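Local coordinates for MoaF-like domain-containing protein (Burkholderia vietnamiensis, PDB 5HAL) that is of unknown function but, as a MoaF-like member of the calycin clan, may bind a small molecule in its beta barrel, at residues P16-K21 and Y71-Q76; R44-D49 and G54-V59; V83-D88 and G92-F97. All blocks are in the same frame, centred on the assembly; numbering follows the deposited sequence.

Interaction 1: P16-K21 and Y71-Q76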
loop_
_atom_site.group_PDB
_atom_site.type_symbol
_atom_site.label_atom_id
_atom_site.label_comp_id
_atom_site.label_asym_id
_atom_site.label_seq_id
_atom_site.Cartn_x
_atom_site.Cartn_y
_atom_site.Cartn_z
ATOM N N PRO A 16 12.403 -6.471 -2.576
ATOM C CA PRO A 16 12.352 -5.170 -1.904
ATOM C C PRO A 16 12.705 -5.321 -0.438
ATOM O O PRO A 16 12.523 -6.404 0.137
ATOM C CB PRO A 16 10.890 -4.742 -2.080
ATOM C CG PRO A 16 10.150 -6.043 -2.114
ATOM C CD PRO A 16 11.057 -7.005 -2.849
ATOM N N PRO A 17 13.219 -4.265 0.202
ATOM C CA PRO A 17 13.618 -4.403 1.607
ATOM C C PRO A 17 12.445 -4.637 2.522
ATOM O O PRO A 17 12.648 -5.128 3.636
ATOM C CB PRO A 17 14.309 -3.071 1.925
ATOM C CG PRO A 17 14.350 -2.305 0.628
ATOM C CD PRO A 17 13.346 -2.879 -0.282
ATOM N N PHE A 18 11.225 -4.319 2.084
ATOM C CA PHE A 18 10.033 -4.528 2.892
ATOM C C PHE A 18 9.390 -5.899 2.678
ATOM O O PHE A 18 8.328 -6.167 3.252
ATOM C CB PHE A 18 9.013 -3.408 2.630
ATOM C CG PHE A 18 8.825 -3.055 1.176
ATOM C CD1 PHE A 18 9.550 -2.017 0.596
ATOM C CD2 PHE A 18 7.897 -3.740 0.392
ATOM C CE1 PHE A 18 9.357 -1.679 -0.743
ATOM C CE2 PHE A 18 7.709 -3.413 -0.956
ATOM C CZ PHE A 18 8.429 -2.380 -1.518
ATOM N N ALA A 19 10.013 -6.783 1.902
ATOM C CA ALA A 19 9.446 -8.116 1.713
ATOM C C ALA A 19 9.436 -8.880 3.036
ATOM O O ALA A 19 10.348 -8.749 3.852
ATOM C CB ALA A 19 10.238 -8.901 0.658
ATOM N N GLY A 20 8.396 -9.680 3.251
ATOM C CA GLY A 20 8.300 -10.457 4.473
ATOM C C GLY A 20 7.860 -9.679 5.699
ATOM O O GLY A 20 7.988 -10.191 6.812
ATOM N N LYS A 21 7.317 -8.472 5.526
ATOM C CA LYS A 21 6.965 -7.580 6.621
ATOM C C LYS A 21 5.580 -6.996 6.392
ATOM O O LYS A 21 5.092 -6.939 5.263
ATOM C CB LYS A 21 7.989 -6.433 6.755
ATOM C CG LYS A 21 9.393 -6.925 7.149
ATOM C CD LYS A 21 10.425 -5.832 6.902
ATOM C CE LYS A 21 11.836 -6.378 7.038
ATOM N NZ LYS A 21 12.823 -5.404 6.506
ATOM N N TYR A 71 9.816 4.371 -1.664
ATOM C CA TYR A 71 9.498 3.550 -2.826
ATOM C C TYR A 71 8.139 3.918 -3.401
ATOM O O TYR A 71 7.190 4.193 -2.659
ATOM C CB TYR A 71 9.519 2.039 -2.454
ATOM C CG TYR A 71 10.828 1.655 -1.826
ATOM C CD1 TYR A 71 11.002 1.705 -0.451
ATOM C CD2 TYR A 71 11.918 1.308 -2.614
ATOM C CE1 TYR A 71 12.232 1.400 0.124
ATOM C CE2 TYR A 71 13.143 0.994 -2.050
ATOM C CZ TYR A 71 13.290 1.046 -0.682
ATOM O OH TYR A 71 14.497 0.736 -0.119
ATOM N N ALA A 72 8.050 3.909 -4.731
ATOM C CA ALA A 72 6.773 3.929 -5.438
ATOM C C ALA A 72 6.261 2.491 -5.578
ATOM O O ALA A 72 6.876 1.657 -6.255
ATOM C CB ALA A 72 6.929 4.603 -6.799
ATOM N N ILE A 73 5.141 2.201 -4.930
ATOM C CA ILE A 73 4.533 0.872 -4.907
ATOM C C ILE A 73 3.165 0.991 -5.571
ATOM O O ILE A 73 2.352 1.835 -5.168
ATOM C CB ILE A 73 4.425 0.351 -3.464
ATOM C CG1 ILE A 73 5.805 0.432 -2.789
ATOM C CG2 ILE A 73 3.854 -1.077 -3.417
ATOM C CD1 ILE A 73 5.794 0.103 -1.307
ATOM N N ALA A 74 2.913 0.176 -6.599
ATOM C CA ALA A 74 1.686 0.315 -7.385
ATOM C C ALA A 74 1.083 -1.044 -7.689
ATOM O O ALA A 74 1.787 -2.039 -7.844
ATOM C CB ALA A 74 1.916 1.066 -8.719
ATOM N N TRP A 75 -0.239 -1.074 -7.781
ATOM C CA TRP A 75 -0.935 -2.311 -8.102
ATOM C C TRP A 75 -2.329 -1.974 -8.612
ATOM O O TRP A 75 -2.814 -0.848 -8.475
ATOM C CB TRP A 75 -1.012 -3.236 -6.888
ATOM C CG TRP A 75 -1.873 -2.725 -5.756
ATOM C CD1 TRP A 75 -3.234 -2.842 -5.642
ATOM C CD2 TRP A 75 -1.427 -2.050 -4.566
ATOM N NE1 TRP A 75 -3.657 -2.283 -4.460
ATOM C CE2 TRP A 75 -2.568 -1.798 -3.778
ATOM C CE3 TRP A 75 -0.167 -1.643 -4.086
ATOM C CZ2 TRP A 75 -2.495 -1.149 -2.542
ATOM C CZ3 TRP A 75 -0.090 -1.003 -2.863
ATOM C CH2 TRP A 75 -1.252 -0.764 -2.098
ATOM N N GLN A 76 -2.972 -2.975 -9.196
ATOM C CA GLN A 76 -4.345 -2.859 -9.650
ATOM C C GLN A 76 -5.149 -3.985 -9.020
ATOM O O GLN A 76 -4.727 -5.143 -9.045
ATOM C CB GLN A 76 -4.416 -2.916 -11.173
ATOM C CG GLN A 76 -5.801 -2.771 -11.755
ATOM C CD GLN A 76 -5.733 -2.455 -13.247
ATOM O OE1 GLN A 76 -4.842 -2.941 -13.960
ATOM N NE2 GLN A 76 -6.649 -1.613 -13.718
#
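Pro-17 and Phe-18 form a two-pronged bump that meets Tyr-71 and Ile-73, where the segment before the first strand of a calycin-like barrel packs against the inward-turned side chains of strand 70-76. The bump is the crown of a type I turn from Pro-16 to Ala-19, centred on Pro-17 and Phe-18; an overlapping type II turn, Phe-18 to Lys-21, follows. No hydrogen bond crosses between the segments; the fit rests on ring and apolar contacts. The Phe-18 ring fits the angle between the two strand side chains: its CE1 edge comes over one face of the Tyr-71 ring, 3.8 Å from Tyr-71 CD1, in an edge-to-face pair with centroids 5.4 Å apart and planes at 66°. Its far end rests on the isoleucine branch, with Phe-18 CZ 3.6 Å from Ile-73 CD1. Phe-18 CG sits between the backbone N and the carbonyl carbon (chi1 44°), which turns the ring in toward the strand, while Pro-16 CB lies over one ring face, off toward its rim. Phe-89 and Tyr-36 join this ring in a larger aromatic cluster. At the solvent side the pyrrolidine meets the phenol end obliquely, Pro-17 CG lying 3.1 Å from Tyr-71 OH.

Interaction 2: R44-D49 and G54-V59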
loop_
_atom_site.group_PDB
_atom_site.type_symbol
_atom_site.label_atom_id
_atom_site.label_comp_id
_atom_site.label_asym_id
_atom_site.label_seq_id
_atom_site.Cartn_x
_atom_site.Cartn_y
_atom_site.Cartn_z
ATOM N N ARG A 44 -0.746 -8.681 0.549
ATOM C CA ARG A 44 -2.096 -8.885 1.046
ATOM C C ARG A 44 -2.465 -7.729 1.968
ATOM O O ARG A 44 -1.687 -7.369 2.861
ATOM C CB ARG A 44 -2.208 -10.221 1.785
ATOM C CG ARG A 44 -1.862 -11.432 0.925
ATOM C CD ARG A 44 -1.785 -12.716 1.751
ATOM N NE ARG A 44 -1.487 -13.884 0.934
ATOM C CZ ARG A 44 -0.271 -14.191 0.487
ATOM N NH1 ARG A 44 0.756 -13.412 0.783
ATOM N NH2 ARG A 44 -0.077 -15.292 -0.237
ATOM N N TYR A 45 -3.642 -7.147 1.752
ATOM C CA TYR A 45 -4.080 -6.001 2.530
ATOM C C TYR A 45 -5.324 -6.359 3.334
ATOM O O TYR A 45 -6.058 -7.296 3.008
ATOM C CB TYR A 45 -4.354 -4.765 1.640
ATOM C CG TYR A 45 -5.439 -4.939 0.575
ATOM C CD1 TYR A 45 -6.796 -4.769 0.875
ATOM C CD2 TYR A 45 -5.099 -5.257 -0.733
ATOM C CE1 TYR A 45 -7.781 -4.920 -0.113
ATOM C CE2 TYR A 45 -6.063 -5.415 -1.715
ATOM C CZ TYR A 45 -7.400 -5.246 -1.408
ATOM O OH TYR A 45 -8.332 -5.405 -2.413
ATOM N N ALA A 46 -5.523 -5.613 4.417
ATOM C CA ALA A 46 -6.729 -5.698 5.228
ATOM C C ALA A 46 -7.100 -4.286 5.654
ATOM O O ALA A 46 -6.300 -3.598 6.293
ATOM C CB ALA A 46 -6.528 -6.602 6.451
ATOM N N ILE A 47 -8.292 -3.847 5.279
ATOM C CA ILE A 47 -8.803 -2.553 5.713
ATOM C C ILE A 47 -9.428 -2.726 7.090
ATOM O O ILE A 47 -10.400 -3.470 7.252
ATOM C CB ILE A 47 -9.816 -2.002 4.702
ATOM C CG1 ILE A 47 -9.154 -1.893 3.328
ATOM C CG2 ILE A 47 -10.376 -0.655 5.171
ATOM C CD1 ILE A 47 -10.065 -1.330 2.263
ATOM N N THR A 48 -8.864 -2.055 8.090
ATOM C CA THR A 48 -9.273 -2.248 9.472
ATOM C C THR A 48 -10.055 -1.075 10.040
ATOM O O THR A 48 -10.485 -1.142 11.196
ATOM C CB THR A 48 -8.050 -2.516 10.362
ATOM O OG1 THR A 48 -7.250 -1.330 10.449
ATOM C CG2 THR A 48 -7.202 -3.656 9.796
ATOM N N ASP A 49 -10.254 -0.007 9.271
ATOM C CA ASP A 49 -10.982 1.144 9.787
ATOM C C ASP A 49 -11.537 1.954 8.621
ATOM O O ASP A 49 -10.930 2.030 7.551
ATOM C CB ASP A 49 -10.084 2.008 10.680
ATOM C CG ASP A 49 -10.860 2.765 11.740
ATOM O OD1 ASP A 49 -12.062 2.472 11.937
ATOM O OD2 ASP A 49 -10.260 3.649 12.387
ATOM N N GLY A 54 -12.899 -4.484 6.829
ATOM C CA GLY A 54 -13.213 -5.872 6.590
ATOM C C GLY A 54 -12.865 -6.373 5.203
ATOM O O GLY A 54 -12.811 -7.589 4.998
ATOM N N ALA A 55 -12.638 -5.481 4.247
ATOM C CA ALA A 55 -12.166 -5.915 2.942
ATOM C C ALA A 55 -10.746 -6.470 3.041
ATOM O O ALA A 55 -9.930 -6.012 3.846
ATOM C CB ALA A 55 -12.202 -4.764 1.944
ATOM N N THR A 56 -10.467 -7.487 2.225
ATOM C CA THR A 56 -9.133 -8.052 2.086
ATOM C C THR A 56 -8.901 -8.359 0.619
ATOM O O THR A 56 -9.839 -8.411 -0.181
ATOM C CB THR A 56 -8.926 -9.340 2.911
ATOM O OG1 THR A 56 -9.652 -10.425 2.317
ATOM C CG2 THR A 56 -9.384 -9.166 4.329
ATOM N N GLY A 57 -7.639 -8.564 0.273
ATOM C CA GLY A 57 -7.292 -8.958 -1.079
ATOM C C GLY A 57 -5.802 -9.208 -1.186
ATOM O O GLY A 57 -5.004 -8.701 -0.391
ATOM N N GLU A 58 -5.447 -10.028 -2.166
ATOM C CA GLU A 58 -4.061 -10.218 -2.560
ATOM C C GLU A 58 -3.847 -9.580 -3.922
ATOM O O GLU A 58 -4.619 -9.830 -4.854
ATOM C CB GLU A 58 -3.693 -11.694 -2.621
ATOM C CG GLU A 58 -2.212 -11.925 -2.898
ATOM C CD GLU A 58 -1.858 -13.390 -3.092
ATOM O OE1 GLU A 58 -2.765 -14.241 -3.059
ATOM O OE2 GLU A 58 -0.666 -13.695 -3.287
ATOM N N VAL A 59 -2.796 -8.770 -4.039
ATOM C CA VAL A 59 -2.459 -8.125 -5.295
ATOM C C VAL A 59 -1.015 -8.432 -5.671
ATOM O O VAL A 59 -0.187 -8.803 -4.831
ATOM C CB VAL A 59 -2.686 -6.598 -5.233
ATOM C CG1 VAL A 59 -4.163 -6.296 -4.951
ATOM C CG2 VAL A 59 -1.774 -5.939 -4.175
HETATM O O HOH W 1 -3.607 -15.484 -1.100
#
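A beta hairpin at the surface of the barrel pairs Tyr-45 with Gly-57, the middle of three bridges between 44-49 and 54-59. The short strand axes come within 4.8 Å and run antiparallel, with the twist expected of barrel neighbours. Tyr-45 and Gly-57 are a hydrogen-bonded pair held unequally: Tyr-45 N reaches Gly-57 O at 3.0 Å, whereas the return bond from Gly-57 N to Tyr-45 O is weak. Toward the turn, Ile-47 N donates to Ala-55 O at 3.1 Å, and Gly-54 N closes the ladder on Ile-47 O at 2.7 Å.

The Tyr-45 ring occupies the face of the sheet above Gly-57, which has no side chain. With CG in the position between backbone N and carbonyl carbon (chi1 60°), the ring folds across the neighbouring strand and lies flat over its backbone. Gly-57 CA stands 4.0 Å from the ring centroid, 24° off the normal, a CH-pi contact. The ring edge meets Val-59, with Tyr-45 CE2 3.9 Å from Val-59 CG1.

On the other side of the sheet, Arg-44 and Glu-58 run side by side from a non-hydrogen-bonded pair. Their guanidinium and carboxylate stack with planes 26° apart, and Arg-44 NH2 is 3.5 Å from Glu-58 OE2. This oxygen lies over the guanidinium face, so the salt bridge is purely electrostatic, with no N-H aimed at it. A water donates to Glu-58 OE1 and weakly accepts from Arg-44 NE, while Arg-44 NH1 forms a salt bridge with Asp-37. The ladder between sequential strands is that of an antiparallel hairpin in an up-and-down beta barrel, and the ring over the facing glycine is the cross-strand aromatic-glycine pairing known from antiparallel sheets.

Interaction 3: V83-D88 and G92-F97. With EDO (1,2-ethanediol), chain B.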
loop_
_atom_site.group_PDB
_atom_site.type_symbol
_atom_site.label_atom_id
_atom_site.label_comp_id
_atom_site.label_asym_id
_atom_site.label_seq_id
_atom_site.Cartn_x
_atom_site.Cartn_y
_atom_site.Cartn_z
ATOM N N VAL A 83 -3.938 1.727 -7.548
ATOM C CA VAL A 83 -3.375 2.311 -6.339
ATOM C C VAL A 83 -1.906 2.610 -6.581
ATOM O O VAL A 83 -1.168 1.748 -7.064
ATOM C CB VAL A 83 -3.526 1.377 -5.125
ATOM C CG1 VAL A 83 -2.906 2.025 -3.876
ATOM C CG2 VAL A 83 -5.003 1.039 -4.887
ATOM N N VAL A 84 -1.481 3.825 -6.232
ATOM C CA VAL A 84 -0.073 4.198 -6.203
ATOM C C VAL A 84 0.241 4.691 -4.800
ATOM O O VAL A 84 -0.386 5.647 -4.320
ATOM C CB VAL A 84 0.259 5.286 -7.236
ATOM C CG1 VAL A 84 1.709 5.728 -7.082
ATOM C CG2 VAL A 84 0.001 4.789 -8.647
ATOM N N HIS A 85 1.206 4.043 -4.148
ATOM C CA HIS A 85 1.791 4.493 -2.889
ATOM C C HIS A 85 3.149 5.128 -3.136
ATOM O O HIS A 85 3.949 4.607 -3.916
ATOM C CB HIS A 85 2.028 3.330 -1.923
ATOM C CG HIS A 85 0.833 2.908 -1.140
ATOM N ND1 HIS A 85 0.942 2.362 0.124
ATOM C CD2 HIS A 85 -0.486 2.899 -1.449
ATOM C CE1 HIS A 85 -0.267 2.059 0.568
ATOM N NE2 HIS A 85 -1.149 2.378 -0.366
ATOM N N ILE A 86 3.443 6.207 -2.412
ATOM C CA ILE A 86 4.817 6.653 -2.206
ATOM C C ILE A 86 5.070 6.497 -0.718
ATOM O O ILE A 86 4.617 7.313 0.092
ATOM C CB ILE A 86 5.059 8.088 -2.675
ATOM C CG1 ILE A 86 4.669 8.195 -4.146
ATOM C CG2 ILE A 86 6.524 8.464 -2.487
ATOM C CD1 ILE A 86 4.483 9.575 -4.599
ATOM N N ASP A 87 5.761 5.427 -0.355
ATOM C CA ASP A 87 5.905 5.014 1.031
ATOM C C ASP A 87 7.356 5.197 1.449
ATOM O O ASP A 87 8.259 4.597 0.857
ATOM C CB ASP A 87 5.449 3.566 1.212
ATOM C CG ASP A 87 3.936 3.425 1.144
ATOM O OD1 ASP A 87 3.260 4.471 1.101
ATOM O OD2 ASP A 87 3.417 2.285 1.146
ATOM N N ASP A 88 7.567 6.035 2.459
ATOM C CA ASP A 88 8.887 6.349 2.993
ATOM C C ASP A 88 9.013 5.598 4.312
ATOM O O ASP A 88 8.379 5.971 5.306
ATOM C CB ASP A 88 9.019 7.863 3.162
ATOM C CG ASP A 88 10.354 8.305 3.769
ATOM O OD1 ASP A 88 11.070 7.502 4.396
ATOM O OD2 ASP A 88 10.667 9.502 3.626
ATOM N N GLY A 92 8.396 7.059 8.023
ATOM C CA GLY A 92 7.104 6.513 8.398
ATOM C C GLY A 92 5.924 7.242 7.789
ATOM O O GLY A 92 4.935 7.509 8.487
ATOM N N THR A 93 5.995 7.574 6.504
ATOM C CA THR A 93 4.923 8.286 5.831
ATOM C C THR A 93 4.447 7.498 4.620
ATOM O O THR A 93 5.212 6.751 4.003
ATOM C CB THR A 93 5.361 9.683 5.372
ATOM O OG1 THR A 93 6.406 9.550 4.407
ATOM C CG2 THR A 93 5.874 10.514 6.555
ATOM N N SER A 94 3.179 7.699 4.268
ATOM C CA SER A 94 2.589 7.064 3.097
ATOM C C SER A 94 1.716 8.086 2.377
ATOM O O SER A 94 0.788 8.649 2.967
ATOM C CB SER A 94 1.773 5.827 3.490
ATOM O OG SER A 94 1.071 5.301 2.365
ATOM N N ARG A 95 2.011 8.327 1.106
ATOM C CA ARG A 95 1.197 9.190 0.262
ATOM C C ARG A 95 0.589 8.345 -0.847
ATOM O O ARG A 95 1.312 7.651 -1.572
ATOM C CB ARG A 95 2.031 10.332 -0.314
ATOM C CG ARG A 95 1.208 11.305 -1.126
ATOM C CD ARG A 95 2.040 12.491 -1.609
ATOM N NE ARG A 95 2.643 13.253 -0.518
ATOM C CZ ARG A 95 1.978 14.111 0.245
ATOM N NH1 ARG A 95 0.680 14.302 0.043
ATOM N NH2 ARG A 95 2.607 14.771 1.208
ATOM N N THR A 96 -0.737 8.389 -0.978
ATOM C CA THR A 96 -1.435 7.462 -1.856
ATOM C C THR A 96 -2.336 8.192 -2.838
ATOM O O THR A 96 -2.942 9.222 -2.529
ATOM C CB THR A 96 -2.283 6.438 -1.068
ATOM O OG1 THR A 96 -3.365 7.105 -0.413
ATOM C CG2 THR A 96 -1.441 5.759 -0.028
ATOM N N PHE A 97 -2.422 7.610 -4.025
ATOM C CA PHE A 97 -3.303 8.036 -5.096
ATOM C C PHE A 97 -4.092 6.809 -5.510
ATOM O O PHE A 97 -3.503 5.777 -5.840
ATOM C CB PHE A 97 -2.493 8.589 -6.272
ATOM C CG PHE A 97 -1.527 9.680 -5.874
ATOM C CD1 PHE A 97 -1.900 11.010 -5.962
ATOM C CD2 PHE A 97 -0.256 9.370 -5.398
ATOM C CE1 PHE A 97 -1.010 12.041 -5.583
ATOM C CE2 PHE A 97 0.631 10.385 -5.018
ATOM C CZ PHE A 97 0.245 11.728 -5.120
HETATM C C1 EDO B . -5.058 2.654 -0.866
HETATM O O1 EDO B . -3.966 2.400 0.035
HETATM C C2 EDO B . -6.172 1.639 -0.637
HETATM O O2 EDO B . -7.362 2.006 -1.345
HETATM O O HOH W 2 5.502 9.237 1.838
HETATM O O HOH W 3 8.545 11.582 3.524
#
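His-85 lies alongside Thr-96, the two side chains pointing the same way from a non-hydrogen-bonded pair of antiparallel strands. From the histidine CB, a chi1 of -82° sets CG anti to the carbonyl carbon and brings one ring face against the threonine methyl: His-85 CG is 3.8 Å from Thr-96 CG2. That methyl stands over the face in a CH-pi contact, 3.6 Å from the centroid and nearest to CD2. On the other branch, ND1 donates to Asp-87 OD2 at 2.7 Å and 164°, with the oxygen only 2° out of the imidazole plane, which helps fix the ring's rotation. Next, His-85 CE1 comes within 3.9 Å of Thr-96 CG2. At the tip, His-85 NE2 is 2.8 Å from O1 of a bound 1,2-ethanediol; either partner could be the donor.

These residues line the inward face of the hairpin of strands 82-88 and 93-99 in an up-and-down barrel, and the diol, probably from the crystallisation liquor, may mark a ligand pocket. Asp-87 is held in turn by Ser-94, whose OG donates to Asp-87 OD1 at 2.7 Å; Tyr-27 OH also bonds this serine oxygen. On the outward face, Ile-86 CD1 touches the Phe-97 ring edge. Near the turn, Gly-92 and Thr-93 both face Asp-88 in a G1 beta bulge, where Thr-93 N donates to Asp-88 O.

All three interactions belong to one eight-stranded antiparallel barrel whose strands follow in chain order. Interaction 2 is nested along the chain within the loop closed by interaction 1, and interaction 3 comes after both. Interactions 1 and 3, with centres about 10 Å apart, lie on neighbouring strands 70-76 and 82-88: Ile-73 O and His-85 N are 2.7 Å apart, a probable hydrogen bond, and the Trp-75 ring meets the His-85 ring. The centres of interactions 1 and 2 are about 15 Å apart, the two being joined through Trp-75 packing on Val-59. Interactions 2 and 3, about 16 Å apart between centres, do not touch and flank the chain's centre, consistent with walls around one barrel interior.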